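Local atomic coordinates of protein Rv1364c/MT1410 (Mycobacterium tuberculosis, PDB entry 3KE6), a protein that probably regulates a sigma factor, joining a manganese-binding PP2C-type phosphatase domain (RsbU) to an anti-sigma-factor kinase domain (RsbW) in one chain. Residues E133-T138 with F170-E175; I191-R196 with R241-N246; I295-H300 with E362-E367. All blocks are in the same frame, centred on the assembly; numbering follows the deposited sequence.

Contact 1 (E133-T138 with F170-E175); sequences EFQYCT and FPVRSE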
loop_
_atom_site.group_PDB
_atom_site.type_symbol
_atom_site.label_atom_id
_atom_site.label_comp_id
_atom_site.label_asym_id
_atom_site.label_seq_id
_atom_site.Cartn_x
_atom_site.Cartn_y
_atom_site.Cartn_z
ATOM N N GLU A 133 -0.342 -4.858 16.575
ATOM C CA GLU A 133 1.023 -5.268 16.811
ATOM C C GLU A 133 1.803 -5.087 15.532
ATOM O O GLU A 133 1.428 -5.639 14.489
ATOM C CB GLU A 133 1.082 -6.730 17.248
ATOM C CG GLU A 133 2.493 -7.296 17.272
ATOM C CD GLU A 133 2.588 -8.626 17.979
ATOM O OE1 GLU A 133 1.579 -9.069 18.567
ATOM O OE2 GLU A 133 3.689 -9.220 17.943
ATOM N N PHE A 134 2.882 -4.315 15.630
ATOM C CA PHE A 134 3.748 -4.013 14.502
ATOM C C PHE A 134 5.194 -4.467 14.766
ATOM O O PHE A 134 5.987 -3.760 15.393
ATOM C CB PHE A 134 3.720 -2.523 14.211
ATOM C CG PHE A 134 4.438 -2.160 12.962
ATOM C CD1 PHE A 134 3.836 -2.356 11.732
ATOM C CD2 PHE A 134 5.723 -1.655 13.008
ATOM C CE1 PHE A 134 4.505 -2.038 10.563
ATOM C CE2 PHE A 134 6.394 -1.337 11.851
ATOM C CZ PHE A 134 5.791 -1.522 10.632
ATOM N N GLN A 135 5.521 -5.653 14.267
ATOM C CA GLN A 135 6.823 -6.263 14.460
ATOM C C GLN A 135 7.780 -5.765 13.393
ATOM O O GLN A 135 7.501 -5.890 12.215
ATOM C CB GLN A 135 6.679 -7.782 14.375
ATOM C CG GLN A 135 7.980 -8.559 14.322
ATOM C CD GLN A 135 7.788 -10.019 14.666
ATOM O OE1 GLN A 135 6.872 -10.377 15.420
ATOM N NE2 GLN A 135 8.664 -10.877 14.135
ATOM N N TYR A 136 8.919 -5.225 13.803
ATOM C CA TYR A 136 9.824 -4.580 12.869
ATOM C C TYR A 136 11.295 -4.879 13.148
ATOM O O TYR A 136 11.676 -5.203 14.274
ATOM C CB TYR A 136 9.586 -3.074 12.897
ATOM C CG TYR A 136 10.082 -2.407 14.151
ATOM C CD1 TYR A 136 9.318 -2.397 15.310
ATOM C CD2 TYR A 136 11.319 -1.781 14.178
ATOM C CE1 TYR A 136 9.770 -1.776 16.444
ATOM C CE2 TYR A 136 11.776 -1.158 15.307
ATOM C CZ TYR A 136 11.010 -1.154 16.445
ATOM O OH TYR A 136 11.502 -0.528 17.592
ATOM N N CYS A 137 12.094 -4.770 12.090
ATOM C CA CYS A 137 13.530 -4.970 12.121
ATOM C C CYS A 137 14.209 -3.819 11.378
ATOM O O CYS A 137 13.768 -3.424 10.292
ATOM C CB CYS A 137 13.914 -6.304 11.478
ATOM S SG CYS A 137 15.687 -6.714 11.654
ATOM N N THR A 138 15.256 -3.278 11.998
ATOM C CA THR A 138 16.060 -2.191 11.475
ATOM C C THR A 138 17.440 -2.759 11.152
ATOM O O THR A 138 18.344 -2.703 11.974
ATOM C CB THR A 138 16.227 -1.066 12.530
ATOM O OG1 THR A 138 16.794 -1.608 13.731
ATOM C CG2 THR A 138 14.895 -0.430 12.870
ATOM N N PHE A 170 19.106 -10.911 12.935
ATOM C CA PHE A 170 17.995 -10.000 12.629
ATOM C C PHE A 170 16.947 -10.003 13.733
ATOM O O PHE A 170 15.803 -10.404 13.510
ATOM C CB PHE A 170 17.358 -10.366 11.296
ATOM C CG PHE A 170 18.259 -10.153 10.132
ATOM C CD1 PHE A 170 18.316 -8.916 9.504
ATOM C CD2 PHE A 170 19.064 -11.182 9.662
ATOM C CE1 PHE A 170 19.161 -8.708 8.425
ATOM C CE2 PHE A 170 19.907 -10.984 8.580
ATOM C CZ PHE A 170 19.958 -9.744 7.962
ATOM N N PRO A 171 17.340 -9.556 14.936
ATOM C CA PRO A 171 16.410 -9.398 16.056
ATOM C C PRO A 171 15.287 -8.415 15.746
ATOM O O PRO A 171 15.473 -7.508 14.933
ATOM C CB PRO A 171 17.304 -8.869 17.183
ATOM C CG PRO A 171 18.532 -8.362 16.515
ATOM C CD PRO A 171 18.718 -9.194 15.306
ATOM N N VAL A 172 14.135 -8.599 16.386
ATOM C CA VAL A 172 12.921 -7.843 16.051
ATOM C C VAL A 172 12.214 -7.328 17.305
ATOM O O VAL A 172 12.202 -8.003 18.322
ATOM C CB VAL A 172 11.906 -8.697 15.233
ATOM C CG1 VAL A 172 12.406 -8.925 13.810
ATOM C CG2 VAL A 172 11.614 -10.024 15.917
ATOM N N ARG A 173 11.633 -6.134 17.223
ATOM C CA ARG A 173 10.900 -5.537 18.342
ATOM C C ARG A 173 9.462 -5.309 17.928
ATOM O O ARG A 173 9.123 -5.481 16.764
ATOM C CB ARG A 173 11.499 -4.189 18.741
ATOM C CG ARG A 173 12.842 -4.238 19.407
ATOM C CD ARG A 173 13.290 -2.833 19.825
ATOM N NE ARG A 173 12.884 -2.494 21.191
ATOM C CZ ARG A 173 11.722 -1.940 21.553
ATOM N NH1 ARG A 173 10.784 -1.627 20.669
ATOM N NH2 ARG A 173 11.496 -1.693 22.837
ATOM N N SER A 174 8.629 -4.896 18.880
ATOM C CA SER A 174 7.227 -4.613 18.605
ATOM C C SER A 174 6.755 -3.295 19.199
ATOM O O SER A 174 7.226 -2.874 20.238
ATOM C CB SER A 174 6.355 -5.755 19.119
ATOM O OG SER A 174 6.327 -6.804 18.164
ATOM N N GLU A 175 5.828 -2.645 18.505
ATOM C CA GLU A 175 5.120 -1.480 19.023
ATOM C C GLU A 175 3.662 -1.725 18.728
ATOM O O GLU A 175 3.346 -2.278 17.691
ATOM C CB GLU A 175 5.572 -0.198 18.311
ATOM C CG GLU A 175 6.886 0.397 18.826
ATOM C CD GLU A 175 6.744 1.214 20.113
ATOM O OE1 GLU A 175 5.608 1.476 20.575
ATOM O OE2 GLU A 175 7.798 1.603 20.662
#
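Tyr136 and Arg173 face each other as an antiparallel hydrogen-bonded pair: Tyr136 N donates to Arg173 O at 3.0 Å, and Arg173 N returns a bond to Tyr136 O at 3.1 Å. At the neighbouring hydrogen-bonded pair, Phe134 N reaches Glu175 O at 2.9 Å, while the reverse bond from Glu175 N to Phe134 O is weak. Between these rungs Gln135 and Ser174 form the non-hydrogen-bonded pair. On the face shared by Tyr136 and Arg173 the two side chains run alongside each other. The tyrosine CG sits between its own N and carbonyl carbon (chi1 72°), which brings CE1 and CZ beside Arg173 CB; a bend at chi3 of the arginine then returns NH1 for a weak bond to Tyr136 OH at 3.3 Å. That hydroxyl also bonds to Glu157 O, and Glu175 OE2 makes a salt bridge with Arg154. Across the other face Gln135 NE2 touches Val172 CG2, 3.6 Å away. Cys137 SG lies at the edge of the Phe170 ring, 5.4 Å from its centroid. Strand 173-176 is outermost in the phosphatase domain's five-stranded antiparallel sheet, strand 133-139 also pairs with strand 121-128, and Leu104 of helix 100-110 packs against Cys137 and Phe170.

Contact 2 (I191-R196 with R241-N246); sequences IERPGR and RSTGYN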
loop_
_atom_site.group_PDB
_atom_site.type_symbol
_atom_site.label_atom_id
_atom_site.label_comp_id
_atom_site.label_asym_id
_atom_site.label_seq_id
_atom_site.Cartn_x
_atom_site.Cartn_y
_atom_site.Cartn_z
ATOM N N ILE A 191 17.131 12.393 5.905
ATOM C CA ILE A 191 17.691 13.107 7.046
ATOM C C ILE A 191 19.143 13.564 6.875
ATOM O O ILE A 191 19.598 14.386 7.647
ATOM C CB ILE A 191 17.510 12.317 8.365
ATOM C CG1 ILE A 191 18.096 10.904 8.258
ATOM C CG2 ILE A 191 16.016 12.258 8.727
ATOM C CD1 ILE A 191 18.090 10.154 9.583
ATOM N N GLU A 192 19.851 13.055 5.864
ATOM C CA GLU A 192 21.215 13.517 5.553
ATOM C C GLU A 192 21.192 14.496 4.387
ATOM O O GLU A 192 21.773 14.244 3.333
ATOM C CB GLU A 192 22.139 12.343 5.231
ATOM C CG GLU A 192 22.149 11.266 6.296
ATOM C CD GLU A 192 23.523 10.657 6.509
ATOM O OE1 GLU A 192 23.746 9.524 6.015
ATOM O OE2 GLU A 192 24.373 11.318 7.168
ATOM N N ARG A 193 20.517 15.619 4.604
ATOM C CA ARG A 193 20.339 16.664 3.591
ATOM C C ARG A 193 21.542 17.620 3.624
ATOM O O ARG A 193 22.140 17.815 4.686
ATOM C CB ARG A 193 19.027 17.433 3.854
ATOM C CG ARG A 193 17.798 16.512 3.989
ATOM C CD ARG A 193 16.531 17.227 4.443
ATOM N NE ARG A 193 16.457 17.426 5.896
ATOM C CZ ARG A 193 16.404 18.609 6.516
ATOM N NH1 ARG A 193 16.411 19.751 5.833
ATOM N NH2 ARG A 193 16.341 18.655 7.842
ATOM N N PRO A 194 21.909 18.203 2.462
ATOM C CA PRO A 194 22.997 19.182 2.387
ATOM C C PRO A 194 22.919 20.270 3.468
ATOM O O PRO A 194 21.826 20.772 3.768
ATOM C CB PRO A 194 22.834 19.809 0.990
ATOM C CG PRO A 194 22.002 18.888 0.214
ATOM C CD PRO A 194 21.325 17.921 1.137
ATOM N N GLY A 195 24.080 20.610 4.039
ATOM C CA GLY A 195 24.194 21.673 5.033
ATOM C C GLY A 195 23.327 21.488 6.266
ATOM O O GLY A 195 22.837 22.466 6.829
ATOM N N ARG A 196 23.130 20.241 6.686
ATOM C CA ARG A 196 22.316 19.935 7.869
ATOM C C ARG A 196 22.935 18.777 8.668
ATOM O O ARG A 196 23.122 17.680 8.133
ATOM C CB ARG A 196 20.879 19.572 7.464
ATOM C CG ARG A 196 20.092 20.660 6.695
ATOM C CD ARG A 196 19.163 21.433 7.594
ATOM N NE ARG A 196 19.871 21.992 8.730
ATOM C CZ ARG A 196 19.292 22.549 9.789
ATOM N NH1 ARG A 196 17.970 22.652 9.882
ATOM N NH2 ARG A 196 20.060 23.024 10.762
ATOM N N ARG A 241 12.241 21.489 0.621
ATOM C CA ARG A 241 11.846 22.754 -0.019
ATOM C C ARG A 241 13.036 23.618 -0.404
ATOM O O ARG A 241 13.228 23.935 -1.580
ATOM C CB ARG A 241 10.916 23.555 0.913
ATOM C CG ARG A 241 10.677 25.016 0.512
ATOM C CD ARG A 241 10.077 25.837 1.661
ATOM N NE ARG A 241 8.619 25.694 1.772
ATOM C CZ ARG A 241 7.835 26.437 2.560
ATOM N NH1 ARG A 241 8.346 27.396 3.330
ATOM N NH2 ARG A 241 6.529 26.228 2.578
ATOM N N SER A 242 13.815 23.999 0.604
ATOM C CA SER A 242 14.953 24.892 0.418
ATOM C C SER A 242 16.270 24.125 0.359
ATOM O O SER A 242 17.175 24.476 -0.405
ATOM C CB SER A 242 15.016 25.917 1.562
ATOM O OG SER A 242 15.254 25.277 2.809
ATOM N N THR A 243 16.358 23.076 1.169
ATOM C CA THR A 243 17.624 22.403 1.442
ATOM C C THR A 243 18.117 21.498 0.297
ATOM O O THR A 243 19.296 21.139 0.256
ATOM C CB THR A 243 17.485 21.559 2.729
ATOM O OG1 THR A 243 18.749 21.454 3.382
ATOM C CG2 THR A 243 16.939 20.168 2.417
ATOM N N GLY A 244 17.220 21.115 -0.615
ATOM C CA GLY A 244 17.565 20.199 -1.705
ATOM C C GLY A 244 17.861 18.790 -1.213
ATOM O O GLY A 244 17.608 18.464 -0.051
ATOM N N TYR A 245 18.414 17.957 -2.092
ATOM C CA TYR A 245 18.735 16.561 -1.750
ATOM C C TYR A 245 19.993 16.106 -2.473
ATOM O O TYR A 245 20.313 16.629 -3.538
ATOM C CB TYR A 245 17.548 15.607 -2.046
ATOM C CG TYR A 245 17.048 15.543 -3.496
ATOM C CD1 TYR A 245 16.664 16.693 -4.188
ATOM C CD2 TYR A 245 16.913 14.326 -4.155
ATOM C CE1 TYR A 245 16.193 16.634 -5.503
ATOM C CE2 TYR A 245 16.434 14.261 -5.477
ATOM C CZ TYR A 245 16.083 15.423 -6.140
ATOM O OH TYR A 245 15.621 15.389 -7.434
ATOM N N ASN A 246 20.707 15.144 -1.888
ATOM C CA ASN A 246 21.934 14.618 -2.509
ATOM C C ASN A 246 22.086 13.086 -2.593
ATOM O O ASN A 246 23.097 12.608 -3.103
ATOM C CB ASN A 246 23.173 15.231 -1.834
ATOM C CG ASN A 246 23.411 14.702 -0.423
ATOM O OD1 ASN A 246 22.889 13.649 -0.033
ATOM N ND2 ASN A 246 24.226 15.430 0.345
#
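Thr243 OG1 lies 3.2 Å from Pro194 O, the shortest polar approach between these two loops, and Arg196 CG lies beside the same oxygen. The threonine's other branch carries the apolar contact. Its CG2, set between the backbone N and carbonyl carbon (OG1 at chi1 -151°), meets the arginine chain of Arg193 crosswise: it is 3.6 Å from Arg193 CD and 3.5 Å from Arg193 NH1, touching the guanidinium at its edge and in its plane. The bend at chi3 (-82°) brings that edge up to the methyl. Arg193 NH2 forms a salt bridge with Glu204 OE1, a carboxylate oxygen that Arg196 NH1 also holds, so both arginines of the turn are tied to helix 198-212. Arg193 to Arg196 form a type II beta turn in the PP2C-like phosphatase domain, and the facing loop leaves helix 227-241 through Gly244, whose positive phi breaks the helical path. The Pro194 ring packs against that exit, with CG 3.5 Å from Thr243 O and CD 3.9 Å from Asn246 ND2. The Asn246 side chain and the proline ring run antiparallel, side by side. At the same end of the contact, the Glu192 side chain lies about 6 Å from a bound manganese ion.

Contact 3 (I295-H300 with E362-E367); sequences IADIVH and EALVSE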
loop_
_atom_site.group_PDB
_atom_site.type_symbol
_atom_site.label_atom_id
_atom_site.label_comp_id
_atom_site.label_asym_id
_atom_site.label_seq_id
_atom_site.Cartn_x
_atom_site.Cartn_y
_atom_site.Cartn_z
ATOM N N ILE A 295 -12.100 3.272 -8.832
ATOM C CA ILE A 295 -13.491 3.596 -8.648
ATOM C C ILE A 295 -14.193 3.505 -9.988
ATOM O O ILE A 295 -15.214 2.883 -10.097
ATOM C CB ILE A 295 -13.689 4.973 -8.038
ATOM C CG1 ILE A 295 -13.150 4.967 -6.601
ATOM C CG2 ILE A 295 -15.187 5.381 -8.042
ATOM C CD1 ILE A 295 -13.210 6.345 -5.880
ATOM N N ALA A 296 -13.621 4.076 -11.032
ATOM C CA ALA A 296 -14.302 4.119 -12.325
ATOM C C ALA A 296 -14.537 2.687 -12.858
ATOM O O ALA A 296 -15.647 2.340 -13.315
ATOM C CB ALA A 296 -13.506 4.945 -13.316
ATOM N N ASP A 297 -13.501 1.860 -12.777
ATOM C CA ASP A 297 -13.615 0.471 -13.178
ATOM C C ASP A 297 -14.740 -0.242 -12.437
ATOM O O ASP A 297 -15.652 -0.792 -13.050
ATOM C CB ASP A 297 -12.309 -0.270 -12.928
ATOM C CG ASP A 297 -11.273 0.070 -13.914
ATOM O OD1 ASP A 297 -11.635 0.417 -15.056
ATOM O OD2 ASP A 297 -10.081 0.005 -13.561
ATOM N N ILE A 298 -14.659 -0.240 -11.119
ATOM C CA ILE A 298 -15.542 -1.053 -10.316
ATOM C C ILE A 298 -16.992 -0.544 -10.457
ATOM O O ILE A 298 -17.936 -1.347 -10.624
ATOM C CB ILE A 298 -15.112 -1.022 -8.864
ATOM C CG1 ILE A 298 -13.773 -1.756 -8.674
ATOM C CG2 ILE A 298 -16.153 -1.617 -8.013
ATOM C CD1 ILE A 298 -13.084 -1.516 -7.269
ATOM N N VAL A 299 -17.180 0.782 -10.438
ATOM C CA VAL A 299 -18.530 1.312 -10.606
ATOM C C VAL A 299 -19.090 0.958 -11.966
ATOM O O VAL A 299 -20.253 0.668 -12.093
ATOM C CB VAL A 299 -18.611 2.839 -10.410
ATOM C CG1 VAL A 299 -20.070 3.348 -10.736
ATOM C CG2 VAL A 299 -18.153 3.228 -8.998
ATOM N N HIS A 300 -18.261 1.004 -12.996
ATOM C CA HIS A 300 -18.695 0.621 -14.345
ATOM C C HIS A 300 -19.210 -0.819 -14.334
ATOM O O HIS A 300 -20.339 -1.088 -14.750
ATOM C CB HIS A 300 -17.524 0.781 -15.315
ATOM C CG HIS A 300 -17.882 0.636 -16.755
ATOM N ND1 HIS A 300 -17.069 1.120 -17.756
ATOM C CD2 HIS A 300 -18.909 0.006 -17.376
ATOM C CE1 HIS A 300 -17.591 0.813 -18.933
ATOM N NE2 HIS A 300 -18.711 0.142 -18.732
ATOM N N GLU A 362 -14.476 -8.407 -17.597
ATOM C CA GLU A 362 -13.109 -8.955 -17.632
ATOM C C GLU A 362 -12.110 -7.935 -18.157
ATOM O O GLU A 362 -10.952 -7.940 -17.742
ATOM C CB GLU A 362 -13.023 -10.277 -18.413
ATOM C CG GLU A 362 -13.269 -11.509 -17.510
ATOM C CD GLU A 362 -13.435 -12.830 -18.277
ATOM O OE1 GLU A 362 -13.246 -12.863 -19.520
ATOM O OE2 GLU A 362 -13.767 -13.843 -17.618
ATOM N N ALA A 363 -12.572 -7.047 -19.029
ATOM C CA ALA A 363 -11.746 -5.967 -19.553
ATOM C C ALA A 363 -11.617 -4.748 -18.622
ATOM O O ALA A 363 -10.810 -3.879 -18.909
ATOM C CB ALA A 363 -12.273 -5.527 -20.906
ATOM N N LEU A 364 -12.385 -4.676 -17.527
ATOM C CA LEU A 364 -12.381 -3.491 -16.615
ATOM C C LEU A 364 -11.709 -3.737 -15.265
ATOM O O LEU A 364 -11.138 -2.832 -14.650
ATOM C CB LEU A 364 -13.814 -3.046 -16.316
ATOM C CG LEU A 364 -14.649 -2.561 -17.502
ATOM C CD1 LEU A 364 -16.123 -2.512 -17.117
ATOM C CD2 LEU A 364 -14.141 -1.210 -17.983
ATOM N N VAL A 365 -11.798 -4.970 -14.798
ATOM C CA VAL A 365 -11.369 -5.324 -13.471
ATOM C C VAL A 365 -10.528 -6.596 -13.498
ATOM O O VAL A 365 -10.578 -7.366 -14.455
ATOM C CB VAL A 365 -12.606 -5.455 -12.621
ATOM C CG1 VAL A 365 -12.480 -6.579 -11.606
ATOM C CG2 VAL A 365 -12.899 -4.101 -11.979
ATOM N N SER A 366 -9.725 -6.800 -12.469
ATOM C CA SER A 366 -8.798 -7.929 -12.459
ATOM C C SER A 366 -9.473 -9.243 -12.861
ATOM O O SER A 366 -8.854 -10.023 -13.573
ATOM C CB SER A 366 -8.105 -8.087 -11.085
ATOM O OG SER A 366 -7.506 -6.881 -10.664
ATOM N N GLU A 367 -10.715 -9.494 -12.405
ATOM C CA GLU A 367 -11.431 -10.764 -12.690
ATOM C C GLU A 367 -12.943 -10.646 -12.542
ATOM O O GLU A 367 -13.437 -10.063 -11.595
ATOM C CB GLU A 367 -10.971 -11.895 -11.753
ATOM C CG GLU A 367 -9.734 -11.568 -10.875
ATOM C CD GLU A 367 -9.196 -12.746 -10.065
ATOM O OE1 GLU A 367 -9.932 -13.750 -9.868
ATOM O OE2 GLU A 367 -8.006 -12.659 -9.640
#
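His300 and Leu364 join helix 292-312 to the loop between helix 358-362 and strand 367-373, within the histidine-kinase-like ATPase fold of the RsbW domain, in which helices pack on one side of a mixed sheet. The contact has a buried side and an exposed one, and no hydrogen bond spans the two segments. On the buried side Val365 CG2 packs on Ile298 CG1 at 4.1 Å and reaches Asp297 CB at 4.0 Å, with His383 of strand 376-391 touching all three of these side chains. This is ordinary apolar packing, closed over by the sheet.

The solvent side is formed by His300 and the Asp297 carboxylate. The carboxylate comes near the Leu364 carbonyl, but both groups are acceptors and make no bond with each other. At this exposed margin the leucine makes a CH-pi contact: Leu364 CD1 stands over the centre of the imidazole, 3.7 Å from the ring centroid and 13° off its normal, and the two side chains cross at about a right angle. With CG anti to the backbone N (chi1 -171°), the histidine ring is carried out toward the loop, and chi2 (161°) turns one face to the leucine. A glycerol molecule, probably from the crystallisation liquor, lies beside the histidine. Leu364 CD2 approaches the same ring near its rim, 3.7 Å from His300 ND1.

Contacts 1 and 2 belong to the phosphatase domain, their centres about 29 Å apart, whereas contact 3 lies in the kinase-like domain on the opposite side of the chain's centre, its own centre about 37 Å from that of contact 1 and about 42 Å from that of contact 2. None is wholly core: each mixes buried and exposed residues. Contact 1 joins two strands and is the one built on backbone hydrogen bonds, with the largest buried surface of the three. Contact 2 brings together two loops that flank helices, near the metal site, and its two arginines share a glutamate of helix 198-212. Contact 3 sets a helix against a loop, relying on apolar and CH-pi packing.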